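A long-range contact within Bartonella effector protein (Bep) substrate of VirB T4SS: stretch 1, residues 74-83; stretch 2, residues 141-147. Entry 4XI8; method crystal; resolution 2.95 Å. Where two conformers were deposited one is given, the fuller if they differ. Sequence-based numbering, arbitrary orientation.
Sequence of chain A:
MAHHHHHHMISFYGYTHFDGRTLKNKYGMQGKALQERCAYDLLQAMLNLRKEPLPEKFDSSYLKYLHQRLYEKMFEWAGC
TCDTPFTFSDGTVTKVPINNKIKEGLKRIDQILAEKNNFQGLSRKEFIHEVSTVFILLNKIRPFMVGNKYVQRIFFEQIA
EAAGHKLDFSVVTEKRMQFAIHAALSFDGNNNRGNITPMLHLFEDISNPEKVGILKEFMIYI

Stretch 1 (74-83) MFEWAGCTCD
Stretch 2, residues 141-147: IRPFMVG

How does the first part of stretch 1 reach the other segment? Neither stretch forms a regular helix or strand here, so the contact is made loop against loop. From W77 to C82 and from R142 to V146 the chains run in roughly opposite senses, so W77 meets V146 and M145 while C82 reaches P143 and R142. M74 and E76 stay out of reach, while F75, with phi/psi of -120/147 and chi1 m (chi2 -39°), has its CA-to-CB bond toward stretch 2 and brings CE2 to 4.5 Å from V146 CG1, a loose apolar contact. W77 (-96/41, chi1 p, chi2 -85°) also points its CA-to-CB bond toward stretch 2 and comes much nearer. Its CH2 lies 3.5 Å from V146 CB, which sits at the ring edge near the ring plane, and its CZ3 lies 4.4 Å from M145 CB. V146 (-136/135, chi1 t) thus meets two aromatic side chains. M145 (-70/-42; t, p, m) starts toward stretch 1, but its end leads away, leaving CB to make the contact.

What carries the chain from W77 to T81? A type I beta turn runs from W77 to C80 through A78 (-50/-70) and G79 (-92/27), with a weak hydrogen bond from C80 N to W77 O at 3.3 Å. The CA-to-CB bond of A78 points away from stretch 2. That of C80 (-108/136, chi1 m) also points away, yet its backbone takes part: C80 O lies 3.4 Å from F144 CD1, at the edge of the ring and near its plane. F144 (-101/149, chi1 m, chi2 -78°) sets out away from stretch 1, but its ring end comes back nearer.

Which residues set the register? The nearest CA atoms across the contact are those of T81 and F144, 4.7 Å apart. The CA-to-CB bond of T81 (-88/157, chi1 p) points sideways; T81 CG2 is 3.8 Å from F144 CE1 and 4.0 Å from P143 CB, while T81 CA is 3.3 Å from P143 O. T81 OG1 donates to D83 OD1 in a very short 2.4 Å hydrogen bond, with D83 (-82/-8) at chi1 p.

What fastens the end of stretch 1? C82 (-88/13) donates from N to P143 O (P143 -59/-46, C-gamma endo) at 2.7 Å and 168°, the only assigned hydrogen bond between the stretches. The CA-to-CB bond of C82 points toward stretch 2, leaving CB 4.4 Å from M145 CB; chi1 p then places SG 3.4 Å from R142 O (R142 -107/94; m, t, p). A backbone hydrogen bond and side-chain packing therefore meet at C82.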

# COMPACT_ATOMS: atom_id res chain seq x y z
N MET A 74 -8.86 4.40 -26.49
CA MET A 74 -9.46 5.38 -25.60
C MET A 74 -9.62 6.75 -26.26
O MET A 74 -10.72 7.31 -26.27
CB MET A 74 -8.60 5.52 -24.34
CG MET A 74 -9.28 6.15 -23.15
SD MET A 74 -10.56 5.08 -22.48
CE MET A 74 -11.99 6.11 -22.73
N PHE A 75 -8.54 7.27 -26.82
CA PHE A 75 -8.55 8.61 -27.40
C PHE A 75 -8.21 8.59 -28.89
O PHE A 75 -7.43 7.76 -29.35
CB PHE A 75 -7.57 9.52 -26.65
CG PHE A 75 -7.81 9.58 -25.17
CD1 PHE A 75 -9.10 9.61 -24.67
CD2 PHE A 75 -6.75 9.61 -24.28
CE1 PHE A 75 -9.33 9.67 -23.31
CE2 PHE A 75 -6.98 9.66 -22.92
CZ PHE A 75 -8.27 9.69 -22.43
N GLU A 76 -8.80 9.52 -29.63
CA GLU A 76 -8.54 9.63 -31.06
C GLU A 76 -7.14 10.16 -31.33
O GLU A 76 -6.54 9.90 -32.37
CB GLU A 76 -9.57 10.55 -31.73
CG GLU A 76 -10.98 9.97 -31.80
CD GLU A 76 -11.92 10.85 -32.60
OE1 GLU A 76 -11.47 11.88 -33.14
OE2 GLU A 76 -13.12 10.52 -32.68
N TRP A 77 -6.61 10.92 -30.37
CA TRP A 77 -5.29 11.53 -30.47
C TRP A 77 -4.21 10.68 -29.80
O TRP A 77 -3.31 11.21 -29.15
CB TRP A 77 -5.31 12.93 -29.87
CG TRP A 77 -6.05 13.01 -28.56
CD1 TRP A 77 -7.40 13.17 -28.40
CD2 TRP A 77 -5.50 12.94 -27.25
NE1 TRP A 77 -7.72 13.20 -27.06
CE2 TRP A 77 -6.56 13.06 -26.33
CE3 TRP A 77 -4.20 12.79 -26.75
CZ2 TRP A 77 -6.37 13.03 -24.95
CZ3 TRP A 77 -4.01 12.76 -25.38
CH2 TRP A 77 -5.09 12.88 -24.50
N ALA A 78 -4.30 9.37 -29.99
CA ALA A 78 -3.45 8.40 -29.30
C ALA A 78 -1.96 8.70 -29.37
O ALA A 78 -1.34 9.07 -28.37
CB ALA A 78 -3.71 7.01 -29.84
N GLY A 79 -1.37 8.55 -30.55
CA GLY A 79 0.06 8.74 -30.72
C GLY A 79 0.44 10.15 -31.11
O GLY A 79 1.47 10.37 -31.75
N CYS A 80 -0.39 11.12 -30.72
CA CYS A 80 -0.18 12.50 -31.11
C CYS A 80 0.29 13.38 -29.95
O CYS A 80 -0.23 13.28 -28.84
CB CYS A 80 -1.47 13.08 -31.70
SG CYS A 80 -2.12 12.16 -33.11
N THR A 81 1.28 14.22 -30.22
CA THR A 81 1.74 15.21 -29.24
C THR A 81 0.92 16.49 -29.37
O THR A 81 0.34 16.76 -30.42
CB THR A 81 3.24 15.52 -29.40
OG1 THR A 81 3.51 15.86 -30.77
CG2 THR A 81 4.08 14.32 -29.01
N CYS A 82 0.87 17.28 -28.30
CA CYS A 82 0.02 18.47 -28.28
C CYS A 82 0.71 19.71 -28.84
O CYS A 82 0.22 20.83 -28.67
CB CYS A 82 -0.46 18.75 -26.85
SG CYS A 82 0.84 19.22 -25.69
N ASP A 83 1.84 19.51 -29.50
CA ASP A 83 2.55 20.61 -30.14
C ASP A 83 1.93 20.93 -31.50
O ASP A 83 2.29 21.92 -32.14
CB ASP A 83 4.04 20.28 -30.30
CG ASP A 83 4.28 19.11 -31.23
OD1 ASP A 83 3.42 18.22 -31.30
OD2 ASP A 83 5.34 19.09 -31.90
N ILE A 141 9.00 19.68 -20.55
CA ILE A 141 8.05 19.78 -21.65
C ILE A 141 7.03 18.65 -21.51
O ILE A 141 7.40 17.53 -21.18
CB ILE A 141 8.74 19.71 -23.03
CG1 ILE A 141 9.54 18.41 -23.18
CG2 ILE A 141 9.66 20.91 -23.22
CD1 ILE A 141 9.79 18.00 -24.61
N ARG A 142 5.76 18.95 -21.72
CA ARG A 142 4.74 17.91 -21.67
C ARG A 142 4.26 17.61 -23.08
O ARG A 142 3.37 18.29 -23.60
CB ARG A 142 3.57 18.32 -20.77
CG ARG A 142 3.83 18.07 -19.29
CD ARG A 142 2.69 18.54 -18.39
NE ARG A 142 1.48 17.74 -18.58
CZ ARG A 142 0.43 18.11 -19.31
NH1 ARG A 142 0.43 19.28 -19.93
NH2 ARG A 142 -0.62 17.31 -19.41
N PRO A 143 4.87 16.60 -23.72
CA PRO A 143 4.59 16.26 -25.12
C PRO A 143 3.12 15.91 -25.34
O PRO A 143 2.51 16.39 -26.29
CB PRO A 143 5.49 15.04 -25.38
CG PRO A 143 5.79 14.49 -24.03
CD PRO A 143 5.83 15.67 -23.11
N PHE A 144 2.57 15.08 -24.46
CA PHE A 144 1.18 14.67 -24.58
C PHE A 144 0.30 15.46 -23.62
O PHE A 144 0.75 15.87 -22.54
CB PHE A 144 1.04 13.17 -24.31
CG PHE A 144 2.03 12.33 -25.05
CD1 PHE A 144 1.85 12.05 -26.39
CD2 PHE A 144 3.14 11.81 -24.41
CE1 PHE A 144 2.76 11.27 -27.08
CE2 PHE A 144 4.06 11.04 -25.09
CZ PHE A 144 3.86 10.76 -26.43
N MET A 145 -0.94 15.70 -24.01
CA MET A 145 -1.88 16.44 -23.18
C MET A 145 -2.26 15.61 -21.95
O MET A 145 -2.35 16.14 -20.84
CB MET A 145 -3.13 16.82 -23.98
CG MET A 145 -4.05 17.81 -23.29
SD MET A 145 -3.54 19.54 -23.47
CE MET A 145 -2.47 19.74 -22.05
N VAL A 146 -2.48 14.32 -22.17
CA VAL A 146 -2.84 13.40 -21.09
C VAL A 146 -2.06 12.08 -21.22
O VAL A 146 -1.94 11.53 -22.31
CB VAL A 146 -4.35 13.09 -21.08
CG1 VAL A 146 -4.70 12.14 -19.94
CG2 VAL A 146 -5.17 14.37 -20.98
N GLY A 147 -1.53 11.59 -20.10
CA GLY A 147 -0.90 10.28 -20.08
C GLY A 147 0.61 10.28 -20.11
O GLY A 147 1.22 9.30 -20.54